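Local coordinates for 2,3-dihydroxybenzoate-AMP ligase (Mycobacterium smegmatis, PDB 5KEI), which belongs to the ANL superfamily of AMP-binding enzymes, which pair a large N-terminal part with a small mobile C-terminal domain, at residues D471-L476 with A484-A489; I499-V504 with S528-L533. All coordinates share one frame; numbering follows the deposited sequence.

Interaction 1: residues D471-L476 with A484-A489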
loop_
_atom_site.group_PDB
_atom_site.type_symbol
_atom_site.label_atom_id
_atom_site.label_comp_id
_atom_site.label_asym_id
_atom_site.label_seq_id
_atom_site.Cartn_x
_atom_site.Cartn_y
_atom_site.Cartn_z
ATOM N N ASP A 471 9.318 -7.002 -16.236
ATOM C CA ASP A 471 9.190 -8.140 -15.344
ATOM C C ASP A 471 10.408 -9.078 -15.445
ATOM O O ASP A 471 10.777 -9.721 -14.458
ATOM C CB ASP A 471 7.886 -8.903 -15.596
ATOM C CG ASP A 471 7.705 -10.085 -14.628
ATOM O OD1 ASP A 471 7.732 -9.876 -13.381
ATOM O OD2 ASP A 471 7.532 -11.226 -15.116
ATOM N N LEU A 472 11.052 -9.141 -16.607
ATOM C CA LEU A 472 12.305 -9.878 -16.690
ATOM C C LEU A 472 13.326 -9.290 -15.713
ATOM O O LEU A 472 14.023 -10.031 -15.022
ATOM C CB LEU A 472 12.863 -9.865 -18.115
ATOM C CG LEU A 472 14.236 -10.532 -18.259
ATOM C CD1 LEU A 472 14.258 -11.923 -17.631
ATOM C CD2 LEU A 472 14.652 -10.611 -19.718
ATOM N N GLU A 473 13.399 -7.959 -15.673
ATOM C CA GLU A 473 14.305 -7.232 -14.791
ATOM C C GLU A 473 13.975 -7.467 -13.328
ATOM O O GLU A 473 14.867 -7.591 -12.503
ATOM C CB GLU A 473 14.260 -5.732 -15.081
ATOM C CG GLU A 473 15.095 -5.310 -16.257
ATOM C CD GLU A 473 14.671 -3.968 -16.833
ATOM O OE1 GLU A 473 14.004 -3.173 -16.118
ATOM O OE2 GLU A 473 15.013 -3.715 -18.011
ATOM N N GLU A 474 12.690 -7.516 -13.000
ATOM C CA GLU A 474 12.313 -7.758 -11.616
ATOM C C GLU A 474 12.762 -9.153 -11.159
ATOM O O GLU A 474 13.190 -9.319 -10.025
ATOM C CB GLU A 474 10.803 -7.571 -11.426
ATOM C CG GLU A 474 10.344 -6.104 -11.475
ATOM C CD GLU A 474 10.940 -5.251 -10.358
ATOM O OE1 GLU A 474 11.236 -5.801 -9.270
ATOM O OE2 GLU A 474 11.109 -4.027 -10.565
ATOM N N HIS A 475 12.671 -10.137 -12.053
ATOM C CA HIS A 475 13.089 -11.516 -11.786
ATOM C C HIS A 475 14.585 -11.627 -11.518
ATOM O O HIS A 475 15.022 -12.365 -10.632
ATOM C CB HIS A 475 12.748 -12.434 -12.980
ATOM C CG HIS A 475 11.313 -12.868 -13.048
ATOM N ND1 HIS A 475 10.744 -13.704 -12.114
ATOM C CD2 HIS A 475 10.351 -12.616 -13.967
ATOM C CE1 HIS A 475 9.485 -13.935 -12.445
ATOM N NE2 HIS A 475 9.223 -13.284 -13.562
ATOM N N LEU A 476 15.367 -10.916 -12.326
ATOM C CA LEU A 476 16.822 -10.958 -12.236
ATOM C C LEU A 476 17.287 -10.316 -10.944
ATOM O O LEU A 476 18.239 -10.788 -10.324
ATOM C CB LEU A 476 17.459 -10.247 -13.432
ATOM C CG LEU A 476 17.379 -10.952 -14.787
ATOM C CD1 LEU A 476 18.009 -10.088 -15.856
ATOM C CD2 LEU A 476 18.038 -12.341 -14.755
ATOM N N ALA A 484 21.590 -4.015 -9.734
ATOM C CA ALA A 484 20.706 -3.369 -10.713
ATOM C C ALA A 484 20.676 -4.208 -12.000
ATOM O O ALA A 484 21.621 -4.945 -12.274
ATOM C CB ALA A 484 21.175 -1.952 -11.010
ATOM N N ALA A 485 19.603 -4.112 -12.781
ATOM C CA ALA A 485 19.498 -4.888 -14.021
ATOM C C ALA A 485 18.771 -4.112 -15.105
ATOM O O ALA A 485 17.857 -3.347 -14.814
ATOM C CB ALA A 485 18.791 -6.212 -13.773
ATOM N N ALA A 486 19.178 -4.309 -16.355
ATOM C CA ALA A 486 18.465 -3.735 -17.498
ATOM C C ALA A 486 18.359 -4.736 -18.662
ATOM O O ALA A 486 19.365 -5.187 -19.200
ATOM C CB ALA A 486 19.146 -2.457 -17.958
ATOM N N ALA A 487 17.131 -5.100 -19.020
ATOM C CA ALA A 487 16.893 -5.966 -20.168
ATOM C C ALA A 487 16.728 -5.069 -21.379
ATOM O O ALA A 487 15.846 -4.210 -21.422
ATOM C CB ALA A 487 15.661 -6.855 -19.962
ATOM N N VAL A 488 17.607 -5.243 -22.351
ATOM C CA VAL A 488 17.660 -4.344 -23.485
ATOM C C VAL A 488 17.453 -5.136 -24.787
ATOM O O VAL A 488 17.796 -6.324 -24.873
ATOM C CB VAL A 488 19.004 -3.581 -23.496
ATOM C CG1 VAL A 488 18.966 -2.477 -24.486
ATOM C CG2 VAL A 488 19.291 -2.999 -22.107
ATOM N N ALA A 489 16.867 -4.477 -25.781
ATOM C CA ALA A 489 16.618 -5.072 -27.085
ATOM C C ALA A 489 17.742 -4.739 -28.052
ATOM O O ALA A 489 18.095 -3.572 -28.232
ATOM C CB ALA A 489 15.277 -4.592 -27.648
#
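Helix 469-477 packs on strand 482-492, and the contact turns on Glu473. Over residues 471-476 and 485-489 the axes approach to 7.6 Å, and their directions are 145° apart, nearer antiparallel than crossed. The CB of Glu473 points toward the strand. CG stands anti to the carbonyl carbon (chi1 -81°), and the chain beyond it is extended, so the acid reaches along to the backbone of the strand. Glu473 CG lies 3.4 Å from Ala487 N and is also near Ala485 O. CD stays near the same two atoms. At the tip, OE2 takes the N-H of Ala487 in a short hydrogen bond, Ala487 N to Glu473 OE2 2.7 Å. It uses the anti lone pair, and the bond is fairly straight at 158°. Glu473 OE2 is also 3.5 Å from Ala486 CA.

The acid has strong partners beyond the strand. Lys549 makes a salt bridge with OE2 and also bonds to the carbonyl of Ala487, so both backbone groups of Ala487 are taken up by side chains. Arg424 pairs with OE1. Two basic partners probably keep this buried carboxylate ionised.

Beside the acid the packing is apolar. Leu472 has CG anti to its backbone N, and its CD2 branch sits 3.9 Å from Ala487 CB. One helical turn on, Leu476 CB is 4.3 Å from Ala485 CB. Ala485 and Ala487 present only methyls to the helix, consistent with the close approach of the axes. Leu472 and Leu476 also touch Leu519 of helix 512-521, on the same side of the sheet. Ala486 points away from the helix, to Ile552 of helix 549-553. This is helix-on-sheet packing in the small alpha/beta C-terminal domain of the AMP-binding enzyme family.

Interaction 2: residues I499-V504 with S528-L533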
loop_
_atom_site.group_PDB
_atom_site.type_symbol
_atom_site.label_atom_id
_atom_site.label_comp_id
_atom_site.label_asym_id
_atom_site.label_seq_id
_atom_site.Cartn_x
_atom_site.Cartn_y
_atom_site.Cartn_z
ATOM N N ILE A 499 17.537 -10.411 -26.378
ATOM C CA ILE A 499 17.519 -9.854 -25.036
ATOM C C ILE A 499 18.933 -9.753 -24.413
ATOM O O ILE A 499 19.561 -10.758 -24.088
ATOM C CB ILE A 499 16.610 -10.696 -24.115
ATOM C CG1 ILE A 499 15.151 -10.667 -24.607
ATOM C CG2 ILE A 499 16.696 -10.184 -22.696
ATOM C CD1 ILE A 499 14.232 -11.651 -23.877
ATOM N N CYS A 500 19.431 -8.532 -24.244
ATOM C CA CYS A 500 20.692 -8.362 -23.536
ATOM C C CYS A 500 20.491 -7.871 -22.103
ATOM O O CYS A 500 19.973 -6.766 -21.868
ATOM C CB CYS A 500 21.609 -7.403 -24.280
ATOM S SG CYS A 500 23.295 -7.559 -23.688
ATOM N N ALA A 501 20.903 -8.705 -21.150
ATOM C CA ALA A 501 20.845 -8.351 -19.733
ATOM C C ALA A 501 22.119 -7.635 -19.320
ATOM O O ALA A 501 23.177 -8.243 -19.153
ATOM C CB ALA A 501 20.617 -9.580 -18.858
ATOM N N VAL A 502 21.994 -6.326 -19.188
ATOM C CA VAL A 502 23.051 -5.491 -18.668
ATOM C C VAL A 502 22.888 -5.380 -17.149
ATOM O O VAL A 502 21.915 -4.819 -16.651
ATOM C CB VAL A 502 23.030 -4.096 -19.328
ATOM C CG1 VAL A 502 24.281 -3.335 -18.962
ATOM C CG2 VAL A 502 22.922 -4.244 -20.826
ATOM N N VAL A 503 23.853 -5.917 -16.417
ATOM C CA VAL A 503 23.714 -6.096 -14.985
ATOM C C VAL A 503 24.823 -5.397 -14.183
ATOM O O VAL A 503 25.991 -5.433 -14.570
ATOM C CB VAL A 503 23.715 -7.609 -14.648
ATOM C CG1 VAL A 503 23.837 -7.854 -13.126
ATOM C CG2 VAL A 503 22.484 -8.280 -15.230
ATOM N N VAL A 504 24.453 -4.762 -13.070
ATOM C CA VAL A 504 25.432 -4.336 -12.070
ATOM C C VAL A 504 25.494 -5.374 -10.959
ATOM O O VAL A 504 24.525 -5.553 -10.221
ATOM C CB VAL A 504 25.090 -2.975 -11.468
ATOM C CG1 VAL A 504 26.071 -2.619 -10.340
ATOM C CG2 VAL A 504 25.081 -1.919 -12.547
ATOM N N SER A 528 11.966 -16.230 -22.769
ATOM C CA SER A 528 12.046 -14.922 -22.139
ATOM C C SER A 528 13.321 -14.768 -21.320
ATOM O O SER A 528 13.412 -13.887 -20.466
ATOM C CB SER A 528 10.825 -14.671 -21.245
ATOM O OG SER A 528 9.657 -14.454 -22.013
ATOM N N ARG A 529 14.304 -15.623 -21.566
ATOM C CA ARG A 529 15.556 -15.516 -20.839
ATOM C C ARG A 529 16.551 -14.740 -21.682
ATOM O O ARG A 529 16.464 -14.766 -22.909
ATOM C CB ARG A 529 16.076 -16.897 -20.471
ATOM C CG ARG A 529 15.107 -17.687 -19.616
ATOM C CD ARG A 529 15.715 -19.006 -19.194
ATOM N NE ARG A 529 14.697 -19.927 -18.713
ATOM C CZ ARG A 529 14.799 -21.246 -18.785
ATOM N NH1 ARG A 529 15.883 -21.794 -19.322
ATOM N NH2 ARG A 529 13.818 -22.012 -18.327
ATOM N N PRO A 530 17.475 -14.011 -21.034
ATOM C CA PRO A 530 18.393 -13.162 -21.805
ATOM C C PRO A 530 19.328 -13.998 -22.675
ATOM O O PRO A 530 19.780 -15.045 -22.216
ATOM C CB PRO A 530 19.196 -12.410 -20.727
ATOM C CG PRO A 530 18.557 -12.727 -19.434
ATOM C CD PRO A 530 17.810 -14.017 -19.604
ATOM N N ASP A 531 19.608 -13.541 -23.891
ATOM C CA ASP A 531 20.537 -14.228 -24.777
ATOM C C ASP A 531 21.993 -13.911 -24.407
ATOM O O ASP A 531 22.911 -14.694 -24.693
ATOM C CB ASP A 531 20.277 -13.846 -26.241
ATOM C CG ASP A 531 18.829 -14.049 -26.656
ATOM O OD1 ASP A 531 18.425 -15.212 -26.900
ATOM O OD2 ASP A 531 18.095 -13.032 -26.746
ATOM N N ALA A 532 22.205 -12.759 -23.774
ATOM C CA ALA A 532 23.561 -12.334 -23.426
ATOM C C ALA A 532 23.583 -11.579 -22.110
ATOM O O ALA A 532 22.602 -10.954 -21.722
ATOM C CB ALA A 532 24.150 -11.482 -24.533
ATOM N N LEU A 533 24.712 -11.647 -21.420
ATOM C CA LEU A 533 24.860 -10.986 -20.133
ATOM C C LEU A 533 26.046 -10.029 -20.181
ATOM O O LEU A 533 27.140 -10.424 -20.577
ATOM C CB LEU A 533 25.043 -12.024 -19.034
ATOM C CG LEU A 533 25.516 -11.507 -17.684
ATOM C CD1 LEU A 533 24.390 -10.766 -16.975
ATOM C CD2 LEU A 533 26.017 -12.667 -16.859
#
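Strand 498-505 and strand 532-535 are the two parallel strands of a beta-alpha-beta unit, joined through helix 512-521. The contact takes in the start of the second strand and the loop that leads to it. Cys500 is bridged with Ala532, and Ala501 with Leu533.

Backbone hydrogen bonds tie the strands. Ala501 N gives a bond to Ala532 O at 2.9 Å, in the plane of that carbonyl. Ile499 O accepts two N-H groups. The shorter is from Asp531 N to Ile499 O, 2.8 Å but bent to 136°. The other, from Ala532 N to Ile499 O, is weak at 3.3 Å. A CA-H...O contact adds to these, with Leu533 CA 3.4 Å from Ala501 O.

One side chain joins the backbone bonding. Asp531 has CG anti to its carbonyl carbon (chi1 -53°), which brings the carboxylate back to the first strand. Its OD2 accepts the N-H of Ile499, with Asp531 OD2 to Ile499 N 2.7 Å and a nearly straight angle of 161°. The anti lone pair is used. Both backbone polar atoms of Ile499 are thus bonded to Asp531. The other oxygen, OD1, forms a salt bridge with Arg462, which probably helps hold the carboxylate in place.

Apolar contacts fall on both faces of the sheet. Cys500 SG meets the methyl of Ala532 on one. On the face turned to helix 512-521, the ring of Pro530 lies beside Ala501, with Pro530 CB 3.7 Å from Ala501 CB. Ile499 crosses Pro530 obliquely, and its CG2 is 3.9 Å from Pro530 CB. Pro530 also touches Leu519 of that helix. Leu533 has CG anti to its backbone N, and its CD1 branch reaches Val503 CG2 at 3.6 Å.

In the fold
Both interactions lie in the C-terminal domain, with centres about 7 Å apart. Interaction 1 closes before interaction 2 opens along the chain. They share one three-stranded sheet, in which strand 498-505 is the middle strand. It runs antiparallel to 482-492 and parallel to 532-535. Ala486 N with Val502 O, and Val488 O with Cys500 N, are probable hydrogen bonds that join the two contacts, each 2.8 Å long. Leu472 also packs on Ile499, so helix 469-477 bears on two strands. Helices 469-477 and 512-521 lie on the same face of the sheet. The two contacts therefore form adjoining parts of the packing of this small domain.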